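Local coordinates for protein monosaccharide-transporting ATPase (Actinobacillus succinogenes, PDB 5DTE) that binds D-allose and probably serves as the periplasmic sugar-recognition component of an ABC transporter, at residues A[53-58]-A[279-284]; A[189-194]-A[212-217]; A[101-106]-A[125-130]; A[272-277]-A[294-299]. All blocks are in the same frame, centred on the assembly; numbering follows the deposited sequence.

Contact 1 of 4, residues A[53-58]-A[279-284]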
loop_
_atom_site.group_PDB
_atom_site.type_symbol
_atom_site.label_atom_id
_atom_site.label_comp_id
_atom_site.label_asym_id
_atom_site.label_seq_id
_atom_site.Cartn_x
_atom_site.Cartn_y
_atom_site.Cartn_z
ATOM N N LYS A 53 5.240 7.002 21.620
ATOM C CA LYS A 53 5.636 6.708 23.005
ATOM C C LYS A 53 7.155 6.781 23.214
ATOM O O LYS A 53 7.630 7.425 24.145
ATOM C CB LYS A 53 5.114 5.323 23.403
ATOM C CG LYS A 53 5.340 4.951 24.851
ATOM C CD LYS A 53 4.579 3.669 25.184
ATOM C CE LYS A 53 5.143 2.981 26.421
ATOM N NZ LYS A 53 4.865 1.509 26.410
ATOM N N GLN A 54 7.905 6.130 22.328
ATOM C CA GLN A 54 9.362 6.146 22.377
ATOM C C GLN A 54 9.922 7.554 22.275
ATOM O O GLN A 54 10.864 7.892 22.981
ATOM C CB GLN A 54 9.954 5.279 21.263
ATOM C CG GLN A 54 11.484 5.262 21.256
ATOM C CD GLN A 54 12.075 4.523 20.052
ATOM O OE1 GLN A 54 11.683 3.387 19.750
ATOM N NE2 GLN A 54 13.027 5.168 19.361
ATOM N N LYS A 55 9.344 8.380 21.409
ATOM C CA LYS A 55 9.902 9.716 21.166
ATOM C C LYS A 55 9.145 10.830 21.904
ATOM O O LYS A 55 9.272 12.006 21.568
ATOM C CB LYS A 55 9.947 10.012 19.655
ATOM C CG LYS A 55 10.932 9.131 18.908
ATOM C CD LYS A 55 11.145 9.577 17.488
ATOM C CE LYS A 55 12.631 9.777 17.177
ATOM N NZ LYS A 55 13.245 11.065 17.674
ATOM N N ASP A 56 8.366 10.456 22.910
ATOM C CA ASP A 56 7.682 11.437 23.755
ATOM C C ASP A 56 6.830 12.445 22.955
ATOM O O ASP A 56 6.793 13.641 23.261
ATOM C CB ASP A 56 8.714 12.163 24.627
ATOM C CG ASP A 56 9.102 11.355 25.858
ATOM O OD1 ASP A 56 8.189 10.804 26.499
ATOM O OD2 ASP A 56 10.304 11.264 26.190
ATOM N N ILE A 57 6.142 11.934 21.938
ATOM C CA ILE A 57 5.274 12.726 21.062
ATOM C C ILE A 57 3.798 12.540 21.438
ATOM O O ILE A 57 3.360 11.415 21.688
ATOM C CB ILE A 57 5.491 12.331 19.559
ATOM C CG1 ILE A 57 6.787 12.929 19.037
ATOM C CG2 ILE A 57 4.352 12.803 18.674
ATOM C CD1 ILE A 57 6.812 14.412 19.162
ATOM N N ASP A 58 3.040 13.636 21.488
ATOM C CA ASP A 58 1.584 13.549 21.627
ATOM C C ASP A 58 0.979 13.310 20.249
ATOM O O ASP A 58 1.056 14.179 19.389
ATOM C CB ASP A 58 0.994 14.817 22.271
ATOM C CG ASP A 58 0.971 14.756 23.813
ATOM O OD1 ASP A 58 1.172 13.658 24.394
ATOM O OD2 ASP A 58 0.745 15.814 24.447
ATOM N N ALA A 279 8.345 8.596 8.769
ATOM C CA ALA A 279 7.465 9.760 8.684
ATOM C C ALA A 279 7.559 10.661 9.933
ATOM O O ALA A 279 7.766 11.875 9.829
ATOM C CB ALA A 279 6.049 9.314 8.467
ATOM N N ILE A 280 7.421 10.053 11.108
ATOM C CA ILE A 280 7.520 10.763 12.384
ATOM C C ILE A 280 8.933 11.291 12.629
ATOM O O ILE A 280 9.110 12.340 13.256
ATOM C CB ILE A 280 7.119 9.848 13.558
ATOM C CG1 ILE A 280 5.683 9.360 13.377
ATOM C CG2 ILE A 280 7.312 10.551 14.905
ATOM C CD1 ILE A 280 5.385 8.073 14.120
ATOM N N GLU A 281 9.934 10.560 12.136
ATOM C CA GLU A 281 11.321 10.986 12.274
ATOM C C GLU A 281 11.575 12.201 11.366
ATOM O O GLU A 281 12.372 13.092 11.696
ATOM C CB GLU A 281 12.281 9.837 11.942
ATOM C CG GLU A 281 12.850 9.085 13.170
ATOM C CD GLU A 281 14.124 9.732 13.748
ATOM O OE1 GLU A 281 14.665 10.675 13.116
ATOM O OE2 GLU A 281 14.589 9.286 14.828
ATOM N N HIS A 282 10.855 12.234 10.244
ATOM C CA HIS A 282 11.016 13.265 9.228
ATOM C C HIS A 282 10.290 14.540 9.603
ATOM O O HIS A 282 10.742 15.637 9.282
ATOM C CB HIS A 282 10.508 12.764 7.874
ATOM C CG HIS A 282 11.547 12.060 7.063
ATOM N ND1 HIS A 282 11.400 11.823 5.704
ATOM C CD2 HIS A 282 12.751 11.542 7.398
ATOM C CE1 HIS A 282 12.465 11.199 5.253
ATOM N NE2 HIS A 282 13.305 11.010 6.260
ATOM N N ALA A 283 9.151 14.394 10.265
ATOM C CA ALA A 283 8.427 15.551 10.780
ATOM C C ALA A 283 9.297 16.297 11.789
ATOM O O ALA A 283 9.471 17.511 11.690
ATOM C CB ALA A 283 7.097 15.118 11.419
ATOM N N LEU A 284 9.855 15.540 12.737
ATOM C CA LEU A 284 10.675 16.059 13.829
ATOM C C LEU A 284 11.875 16.836 13.339
ATOM O O LEU A 284 12.245 17.852 13.937
ATOM C CB LEU A 284 11.153 14.916 14.729
ATOM C CG LEU A 284 10.043 14.249 15.536
ATOM C CD1 LEU A 284 10.561 13.020 16.254
ATOM C CD2 LEU A 284 9.432 15.236 16.509
#

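Contact 2 of 4, residues A[189-194]-A[212-217]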
loop_
_atom_site.group_PDB
_atom_site.type_symbol
_atom_site.label_atom_id
_atom_site.label_comp_id
_atom_site.label_asym_id
_atom_site.label_seq_id
_atom_site.Cartn_x
_atom_site.Cartn_y
_atom_site.Cartn_z
ATOM N N LYS A 189 0.751 -15.614 -19.933
ATOM C CA LYS A 189 -0.168 -14.637 -20.480
ATOM C C LYS A 189 -1.149 -14.132 -19.420
ATOM O O LYS A 189 -1.839 -14.920 -18.751
ATOM C CB LYS A 189 -0.948 -15.230 -21.653
ATOM C CG LYS A 189 -1.945 -14.252 -22.236
ATOM C CD LYS A 189 -2.617 -14.785 -23.472
ATOM C CE LYS A 189 -3.174 -13.643 -24.303
ATOM N NZ LYS A 189 -3.966 -14.163 -25.445
ATOM N N ILE A 190 -1.200 -12.812 -19.265
ATOM C CA ILE A 190 -2.264 -12.168 -18.511
ATOM C C ILE A 190 -3.590 -12.413 -19.221
ATOM O O ILE A 190 -3.801 -11.908 -20.311
ATOM C CB ILE A 190 -2.007 -10.647 -18.357
ATOM C CG1 ILE A 190 -0.802 -10.402 -17.443
ATOM C CG2 ILE A 190 -3.232 -9.934 -17.796
ATOM C CD1 ILE A 190 0.450 -10.051 -18.172
ATOM N N VAL A 191 -4.479 -13.209 -18.627
ATOM C CA VAL A 191 -5.754 -13.486 -19.288
ATOM C C VAL A 191 -6.934 -12.835 -18.590
ATOM O O VAL A 191 -8.013 -12.760 -19.149
ATOM C CB VAL A 191 -6.046 -14.997 -19.399
ATOM C CG1 VAL A 191 -4.920 -15.707 -20.125
ATOM C CG2 VAL A 191 -6.286 -15.601 -18.018
ATOM N N ALA A 192 -6.743 -12.363 -17.371
ATOM C CA ALA A 192 -7.824 -11.665 -16.694
ATOM C C ALA A 192 -7.286 -10.537 -15.809
ATOM O O ALA A 192 -6.310 -10.702 -15.083
ATOM C CB ALA A 192 -8.649 -12.647 -15.888
ATOM N N SER A 193 -7.907 -9.375 -15.908
ATOM C CA SER A 193 -7.622 -8.299 -14.978
ATOM C C SER A 193 -8.898 -7.595 -14.549
ATOM O O SER A 193 -9.636 -7.051 -15.370
ATOM C CB SER A 193 -6.668 -7.291 -15.580
ATOM O OG SER A 193 -6.335 -6.338 -14.597
ATOM N N GLN A 194 -9.144 -7.602 -13.252
ATOM C CA GLN A 194 -10.379 -7.080 -12.696
ATOM C C GLN A 194 -10.067 -6.407 -11.369
ATOM O O GLN A 194 -9.281 -6.921 -10.573
ATOM C CB GLN A 194 -11.400 -8.207 -12.523
ATOM C CG GLN A 194 -12.843 -7.763 -12.349
ATOM C CD GLN A 194 -13.838 -8.858 -12.731
ATOM O OE1 GLN A 194 -13.570 -9.678 -13.620
ATOM N NE2 GLN A 194 -14.987 -8.878 -12.056
ATOM N N THR A 212 -14.021 -19.412 -13.070
ATOM C CA THR A 212 -14.944 -20.122 -13.936
ATOM C C THR A 212 -14.693 -19.734 -15.390
ATOM O O THR A 212 -14.699 -20.581 -16.271
ATOM C CB THR A 212 -16.395 -19.830 -13.596
ATOM O OG1 THR A 212 -16.613 -20.035 -12.198
ATOM C CG2 THR A 212 -17.291 -20.751 -14.392
ATOM N N ALA A 213 -14.457 -18.446 -15.624
ATOM C CA ALA A 213 -14.247 -17.895 -16.967
ATOM C C ALA A 213 -13.056 -18.509 -17.745
ATOM O O ALA A 213 -13.192 -18.811 -18.934
ATOM C CB ALA A 213 -14.083 -16.376 -16.872
ATOM N N ASN A 214 -11.892 -18.643 -17.094
ATOM C CA ASN A 214 -10.774 -19.418 -17.643
ATOM C C ASN A 214 -10.328 -20.489 -16.669
ATOM O O ASN A 214 -9.748 -20.166 -15.630
ATOM C CB ASN A 214 -9.557 -18.548 -17.976
ATOM C CG ASN A 214 -9.905 -17.331 -18.795
ATOM O OD1 ASN A 214 -10.942 -16.703 -18.585
ATOM N ND2 ASN A 214 -9.045 -16.999 -19.755
ATOM N N PRO A 215 -10.560 -21.771 -17.018
ATOM C CA PRO A 215 -10.184 -22.909 -16.164
ATOM C C PRO A 215 -8.687 -23.210 -16.253
ATOM O O PRO A 215 -8.165 -24.101 -15.567
ATOM C CB PRO A 215 -11.016 -24.065 -16.727
ATOM C CG PRO A 215 -11.382 -23.653 -18.150
ATOM C CD PRO A 215 -10.998 -22.208 -18.359
ATOM N N ASN A 216 -8.006 -22.449 -17.109
ATOM C CA ASN A 216 -6.585 -22.627 -17.325
ATOM C C ASN A 216 -5.793 -21.548 -16.618
ATOM O O ASN A 216 -4.673 -21.212 -17.011
ATOM C CB ASN A 216 -6.271 -22.643 -18.818
ATOM C CG ASN A 216 -6.810 -23.882 -19.506
ATOM O OD1 ASN A 216 -7.035 -24.911 -18.865
ATOM N ND2 ASN A 216 -7.003 -23.797 -20.819
ATOM N N ILE A 217 -6.386 -21.018 -15.560
ATOM C CA ILE A 217 -5.683 -20.093 -14.696
ATOM C C ILE A 217 -4.991 -20.853 -13.568
ATOM O O ILE A 217 -5.621 -21.674 -12.897
ATOM C CB ILE A 217 -6.632 -19.054 -14.129
ATOM C CG1 ILE A 217 -7.053 -18.103 -15.239
ATOM C CG2 ILE A 217 -5.965 -18.282 -13.021
ATOM C CD1 ILE A 217 -7.860 -16.941 -14.735
#

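Contact 3 of 4, residues A[101-106]-A[125-130]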
loop_
_atom_site.group_PDB
_atom_site.type_symbol
_atom_site.label_atom_id
_atom_site.label_comp_id
_atom_site.label_asym_id
_atom_site.label_seq_id
_atom_site.Cartn_x
_atom_site.Cartn_y
_atom_site.Cartn_z
ATOM N N ALA A 101 -4.056 21.893 -0.072
ATOM C CA ALA A 101 -3.969 21.640 1.359
ATOM C C ALA A 101 -2.534 21.737 1.860
ATOM O O ALA A 101 -2.264 22.387 2.873
ATOM C CB ALA A 101 -4.544 20.271 1.684
ATOM N N PHE A 102 -1.623 21.080 1.145
ATOM C CA PHE A 102 -0.205 21.079 1.488
ATOM C C PHE A 102 0.412 22.478 1.417
ATOM O O PHE A 102 1.210 22.855 2.279
ATOM C CB PHE A 102 0.555 20.114 0.572
ATOM C CG PHE A 102 0.629 18.722 1.106
ATOM C CD1 PHE A 102 1.809 18.238 1.652
ATOM C CD2 PHE A 102 -0.498 17.900 1.102
ATOM C CE1 PHE A 102 1.872 16.947 2.169
ATOM C CE2 PHE A 102 -0.448 16.614 1.611
ATOM C CZ PHE A 102 0.741 16.133 2.150
ATOM N N GLN A 103 0.049 23.258 0.404
ATOM C CA GLN A 103 0.630 24.592 0.286
ATOM C C GLN A 103 -0.111 25.620 1.164
ATOM O O GLN A 103 0.281 26.779 1.227
ATOM C CB GLN A 103 0.674 25.048 -1.181
ATOM C CG GLN A 103 -0.658 25.086 -1.900
ATOM C CD GLN A 103 -0.502 25.383 -3.382
ATOM O OE1 GLN A 103 0.574 25.785 -3.830
ATOM N NE2 GLN A 103 -1.575 25.184 -4.153
ATOM N N LYS A 104 -1.165 25.198 1.850
ATOM C CA LYS A 104 -1.698 25.975 2.965
ATOM C C LYS A 104 -0.890 25.705 4.251
ATOM O O LYS A 104 -0.718 26.581 5.097
ATOM C CB LYS A 104 -3.176 25.646 3.175
ATOM C CG LYS A 104 -3.864 26.454 4.250
ATOM C CD LYS A 104 -5.331 26.032 4.379
ATOM C CE LYS A 104 -6.151 27.001 5.238
ATOM N NZ LYS A 104 -7.605 26.664 5.190
ATOM N N ALA A 105 -0.373 24.489 4.371
ATOM C CA ALA A 105 0.376 24.071 5.548
ATOM C C ALA A 105 1.754 24.665 5.529
ATOM O O ALA A 105 2.366 24.843 6.576
ATOM C CB ALA A 105 0.466 22.542 5.627
ATOM N N GLU A 106 2.251 24.951 4.332
ATOM C CA GLU A 106 3.530 25.636 4.188
ATOM C C GLU A 106 3.376 27.108 4.603
ATOM O O GLU A 106 4.304 27.711 5.143
ATOM C CB GLU A 106 4.048 25.505 2.748
ATOM C CG GLU A 106 5.525 25.846 2.544
ATOM C CD GLU A 106 5.780 27.338 2.382
ATOM O OE1 GLU A 106 4.851 28.075 1.976
ATOM O OE2 GLU A 106 6.918 27.774 2.656
ATOM N N GLU A 125 4.762 20.431 -9.056
ATOM C CA GLU A 125 5.717 21.309 -9.708
ATOM C C GLU A 125 5.035 22.580 -10.161
ATOM O O GLU A 125 5.529 23.691 -9.933
ATOM C CB GLU A 125 6.337 20.611 -10.902
ATOM C CG GLU A 125 7.585 21.272 -11.420
ATOM C CD GLU A 125 8.172 20.479 -12.547
ATOM O OE1 GLU A 125 7.381 20.015 -13.399
ATOM O OE2 GLU A 125 9.402 20.276 -12.552
ATOM N N ALA A 126 3.880 22.384 -10.794
ATOM C CA ALA A 126 3.103 23.448 -11.402
ATOM C C ALA A 126 2.736 24.546 -10.410
ATOM O O ALA A 126 2.757 25.729 -10.753
ATOM C CB ALA A 126 1.857 22.871 -12.026
ATOM N N ALA A 127 2.415 24.140 -9.183
ATOM C CA ALA A 127 1.887 25.043 -8.168
ATOM C C ALA A 127 2.944 25.554 -7.191
ATOM O O ALA A 127 2.598 26.075 -6.130
ATOM C CB ALA A 127 0.779 24.349 -7.408
ATOM N N GLY A 128 4.224 25.398 -7.535
ATOM C CA GLY A 128 5.314 25.897 -6.704
ATOM C C GLY A 128 5.478 25.178 -5.369
ATOM O O GLY A 128 6.160 25.673 -4.465
ATOM N N LEU A 129 4.860 24.001 -5.254
ATOM C CA LEU A 129 4.855 23.244 -4.013
ATOM C C LEU A 129 6.072 22.343 -3.827
ATOM O O LEU A 129 6.384 21.516 -4.685
ATOM C CB LEU A 129 3.594 22.394 -3.939
ATOM C CG LEU A 129 3.478 21.552 -2.672
ATOM C CD1 LEU A 129 3.202 22.454 -1.474
ATOM C CD2 LEU A 129 2.390 20.496 -2.836
ATOM N N LYS A 130 6.757 22.510 -2.699
ATOM C CA LYS A 130 7.770 21.559 -2.264
ATOM C C LYS A 130 7.150 20.654 -1.205
ATOM O O LYS A 130 6.633 21.142 -0.192
ATOM C CB LYS A 130 8.999 22.265 -1.703
ATOM C CG LYS A 130 9.563 23.384 -2.571
ATOM C CD LYS A 130 9.649 23.035 -4.050
ATOM C CE LYS A 130 10.136 24.241 -4.850
ATOM N NZ LYS A 130 10.009 24.083 -6.326
#

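Contact 4 of 4, residues A[272-277]-A[294-299]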
loop_
_atom_site.group_PDB
_atom_site.type_symbol
_atom_site.label_atom_id
_atom_site.label_comp_id
_atom_site.label_asym_id
_atom_site.label_seq_id
_atom_site.Cartn_x
_atom_site.Cartn_y
_atom_site.Cartn_z
ATOM N N PRO A 272 5.331 -1.342 7.127
ATOM C CA PRO A 272 4.458 -0.199 7.401
ATOM C C PRO A 272 4.812 0.516 8.706
ATOM O O PRO A 272 4.447 1.677 8.882
ATOM C CB PRO A 272 3.072 -0.837 7.481
ATOM C CG PRO A 272 3.331 -2.227 7.934
ATOM C CD PRO A 272 4.659 -2.628 7.380
ATOM N N LYS A 273 5.511 -0.167 9.607
ATOM C CA LYS A 273 5.922 0.462 10.860
ATOM C C LYS A 273 7.158 1.308 10.643
ATOM O O LYS A 273 7.247 2.398 11.193
ATOM C CB LYS A 273 6.187 -0.583 11.938
ATOM C CG LYS A 273 5.083 -1.614 12.073
ATOM C CD LYS A 273 4.706 -1.842 13.511
ATOM C CE LYS A 273 3.633 -2.902 13.642
ATOM N NZ LYS A 273 3.299 -3.141 15.076
ATOM N N LYS A 274 8.104 0.802 9.844
ATOM C CA LYS A 274 9.323 1.539 9.498
ATOM C C LYS A 274 8.989 2.798 8.693
ATOM O O LYS A 274 9.556 3.872 8.922
ATOM C CB LYS A 274 10.277 0.656 8.709
ATOM C CG LYS A 274 11.590 1.347 8.307
ATOM C CD LYS A 274 12.539 0.365 7.575
ATOM C CE LYS A 274 13.722 1.041 6.853
ATOM N NZ LYS A 274 14.660 1.724 7.761
ATOM N N GLN A 275 8.063 2.652 7.749
ATOM C CA GLN A 275 7.557 3.789 6.993
ATOM C C GLN A 275 7.084 4.918 7.906
ATOM O O GLN A 275 7.658 6.006 7.923
ATOM C CB GLN A 275 6.403 3.364 6.099
ATOM C CG GLN A 275 6.799 2.620 4.853
ATOM C CD GLN A 275 5.668 2.582 3.828
ATOM O OE1 GLN A 275 4.776 3.439 3.818
ATOM N NE2 GLN A 275 5.707 1.590 2.960
ATOM N N VAL A 276 6.027 4.653 8.664
ATOM C CA VAL A 276 5.439 5.676 9.516
ATOM C C VAL A 276 6.418 6.096 10.616
ATOM O O VAL A 276 6.309 7.184 11.164
ATOM C CB VAL A 276 4.119 5.192 10.126
ATOM C CG1 VAL A 276 4.355 4.010 11.050
ATOM C CG2 VAL A 276 3.401 6.333 10.839
ATOM N N ALA A 277 7.396 5.246 10.920
ATOM C CA ALA A 277 8.446 5.649 11.844
ATOM C C ALA A 277 9.299 6.705 11.178
ATOM O O ALA A 277 9.544 7.752 11.769
ATOM C CB ALA A 277 9.286 4.476 12.277
ATOM N N SER A 294 13.430 14.589 -0.390
ATOM C CA SER A 294 12.072 14.803 -0.893
ATOM C C SER A 294 11.318 13.491 -1.027
ATOM O O SER A 294 10.083 13.468 -0.965
ATOM C CB SER A 294 12.079 15.527 -2.234
ATOM O OG SER A 294 12.042 16.921 -2.030
ATOM N N VAL A 295 12.070 12.407 -1.224
ATOM C CA VAL A 295 11.517 11.054 -1.310
ATOM C C VAL A 295 12.316 10.073 -0.458
ATOM O O VAL A 295 13.531 10.128 -0.421
ATOM C CB VAL A 295 11.505 10.532 -2.752
ATOM C CG1 VAL A 295 10.698 9.227 -2.848
ATOM C CG2 VAL A 295 10.942 11.576 -3.683
ATOM N N TYR A 296 11.631 9.173 0.232
ATOM C CA TYR A 296 12.309 8.113 0.969
ATOM C C TYR A 296 11.498 6.837 0.753
ATOM O O TYR A 296 10.317 6.740 1.126
ATOM C CB TYR A 296 12.470 8.477 2.462
ATOM C CG TYR A 296 13.003 7.384 3.371
ATOM C CD1 TYR A 296 14.315 7.418 3.856
ATOM C CD2 TYR A 296 12.186 6.317 3.761
ATOM C CE1 TYR A 296 14.801 6.406 4.694
ATOM C CE2 TYR A 296 12.654 5.310 4.585
ATOM C CZ TYR A 296 13.954 5.358 5.052
ATOM O OH TYR A 296 14.375 4.340 5.880
ATOM N N TYR A 297 12.155 5.885 0.101
ATOM C CA TYR A 297 11.633 4.558 -0.190
ATOM C C TYR A 297 12.248 3.534 0.760
ATOM O O TYR A 297 13.440 3.242 0.658
ATOM C CB TYR A 297 11.958 4.142 -1.627
ATOM C CG TYR A 297 11.148 4.775 -2.738
ATOM C CD1 TYR A 297 9.781 4.964 -2.612
ATOM C CD2 TYR A 297 11.758 5.165 -3.929
ATOM C CE1 TYR A 297 9.036 5.533 -3.639
ATOM C CE2 TYR A 297 11.027 5.743 -4.957
ATOM C CZ TYR A 297 9.664 5.924 -4.803
ATOM O OH TYR A 297 8.920 6.480 -5.819
ATOM N N VAL A 298 11.438 2.997 1.673
ATOM C CA VAL A 298 11.824 1.845 2.480
ATOM C C VAL A 298 12.095 0.689 1.517
ATOM O O VAL A 298 11.521 0.657 0.417
ATOM C CB VAL A 298 10.721 1.491 3.521
ATOM C CG1 VAL A 298 10.602 0.007 3.737
ATOM C CG2 VAL A 298 11.009 2.167 4.831
ATOM N N ASP A 299 12.989 -0.226 1.892
ATOM C CA ASP A 299 13.275 -1.376 1.033
ATOM C C ASP A 299 12.454 -2.609 1.406
ATOM O O ASP A 299 12.693 -3.239 2.431
ATOM C CB ASP A 299 14.773 -1.687 1.052
ATOM C CG ASP A 299 15.590 -0.595 0.377
ATOM O OD1 ASP A 299 15.130 -0.084 -0.669
ATOM O OD2 ASP A 299 16.674 -0.239 0.891
#

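Contact 1 of 4, residues A[53-58]-A[279-284]
A mixed contact, apolar on one side and ionic on the other, joins the turn after helix 39-54 to the flank of helix 272-287, through two segments 221 residues apart at their nearest ends. The backbones stay well separated: the nearest CA atoms, those of Lys55 and Glu281, are 9.1 Å apart, and side chains alone bridge the gap. Lys55 spans most of it. Its chain is bent at the last two torsions (chi3 127°, chi4 -79°), and its aliphatic part runs past Leu284, with Lys55 CD 3.7 Å from Leu284 CD1. Beyond that point it crosses Glu281 at about a right angle. Lys55 NZ lies 3.6 Å from Glu281 OE2, a long salt bridge, so the attraction is probably loose and electrostatic. Both residues are partly exposed, so solvent probably weakens the pair further.

Leu284 divides its two methyl groups between the two partners. CD1 faces the lysine, while CD2 meets Ile57 CD1 at 3.8 Å, the two side chains sliding past each other in opposite directions. Ile57 is buried and also touches Pro27, in a loop, and Ile29 of strand 28-33, the neighbour of strand 58-63. On the helix, Ala283 packs on Ile29 as well.

The backbone explains how Lys55 and Ile57 come to face the same helix. Asp56, with phi 54°, is the C-prime residue of a Schellman motif, and its N makes a weak 3.4 Å bond to Lys53 O. Here that helix end leads into strand 58-63, the outermost strand of the parallel sheet in one lobe of the periplasmic binding protein fold, with helix 272-287 packed on the same sheet.

Contact 2 of 4, residues A[189-194]-A[212-217]
The amide of Asn214 is the one flat group that touches across this contact, and Val191 meets it from above its plane. Val191 CG2 stands 4.1 Å from Asn214 CG, most of that separation being height over the amide and the rest a shift along it. The amide is probably turned over in the model, so its oxygen and nitrogen cannot be told apart with confidence, but an exchange of the two would leave the methyl over the amide face all the same.

The same methyl reaches Ile217. Val191 CG2 is 3.8 Å from Ile217 CG1 and 3.9 Å from Ile217 CD1, so a single branch of the valine serves both partners. Val191 chi1, -56°, sets CG2 between the backbone N and the carbonyl carbon, and from there the methyl projects at the turn. Ile217 extends toward it along CG1 and CD1 and also packs on Ile210 of helix 200-213, as does Ala192.

Asn214 and Ile217 are held near each other by a type I beta turn, whose closing bond, Ile217 N to Asn214 O, is weak at 3.5 Å. The turn links helix 200-213 to strand 219-222 within a beta-alpha-beta crossover that starts from the edge strand 188-195 and passes over strand 157-163. No hydrogen bond joins the two segments directly, which suggests that van der Waals packing, probably with exclusion of water, supplies most of the attraction between them.

Contact 3 of 4, residues A[101-106]-A[125-130]
The backbones come nearest where helix 99-105 faces the loop after helix 121-126, Gln103 CA lying 6.2 Å from Leu129 CA. Leu129, which is buried, fills the approach. With chi1 -180° and chi2 71°, both of its methyl groups end against the helix. Leu129 CD1 rests 3.6 Å from Gln103 CB and 3.8 Å from Gln103 N, close along the helix surface, while Leu129 CD2 meets Phe102 CB at 3.9 Å. The leucine therefore touches the root of the phenylalanine and not its ring, which turns the other way and packs on Ile112 and Asp114 of strand 112-115.

Gln103 makes the second half of the contact. With chi1 at 58°, CG sits between the backbone N and carbonyl carbon, and the chain beyond is extended, so the amide arrives beside Ala127. The amide of Gln103 is probably turned over in the model; its end lies against Ala127, beside the carbonyl and the methyl.

Ala127 and Leu129 flank Gly128, whose positive phi makes it the C-prime residue of a Schellman motif; Gly128 N bonds to Glu125 O at 3.2 Å. The reversal sends the chain into strand 132-135, next to strand 112-115 in the sheet. Helix 99-105 thus packs on the turn between helix 121-126 and strand 132-135, in the parallel alpha/beta lobe of a periplasmic binding protein fold.

Contact 4 of 4, residues A[272-277]-A[294-299]
Val298 and Lys274 bury the largest areas in this contact, and they do so against each other. One methyl of the valine, CG2, lies against the aliphatic part of the lysine: Val298 CG2 is 3.6 Å from Lys274 CG, and equally near CD and CE. The lysine chain thus passes obliquely over the methyl, touching it with three successive carbons. Lys274 adopts this course because CG is anti to its own N (chi1 -180°) and the chain stays extended until its last torsion. At chi4, 64°, it bends and brings the ammonium group to Tyr296, where Lys274 NZ donates a weak hydrogen bond of 3.2 Å to Tyr296 OH. The lysine crosses the tyrosine at about a right angle, and its exposed position suggests that water competes for the charge.

Helix 272-287 here packs beside the weakly bonded outermost strand, about 295-297, which adds to the parallel sheet next to strand 132-135; Tyr296 and Val298 both make backbone bonds to Gly135. This is the sheet of one lobe of the two-lobed periplasmic binding protein fold.

Gln275 comes next, in the first turn of the helix, with its CG 4.2 Å from Val298 CG2. Its polar end is engaged by the chain just before the helix: Gln275 NE2 bonds to the carbonyl of Gln270, a residue of the allose pocket. The side chain of Gln275 lies about 7 Å from the sugar itself, a second-shell position from which it probably steadies the backbone of Gln270.

In the fold
Contacts 1 and 4 share helix 272-287 and touch through His282 CE1 and Tyr296 CB, 3.9 Å apart; contact 1 uses its C-terminal half, contact 4 its first turns. Contact 3 belongs to the same lobe, its centre about 21 Å from that of contact 4. Contact 2 lies across the chain's centre, in the other lobe, with its centre about 46 Å from that of contact 1. All four are partly buried, mixing hidden aliphatic groups with more open ones. A charged lysine reaches across in contacts 1 and 4, whereas contacts 2 and 3 combine methyl packing with a side-chain amide and have no charged group across. Contact 4 is nearest the chain's centre and approaches the sugar; the other three are 22 to 24 Å out.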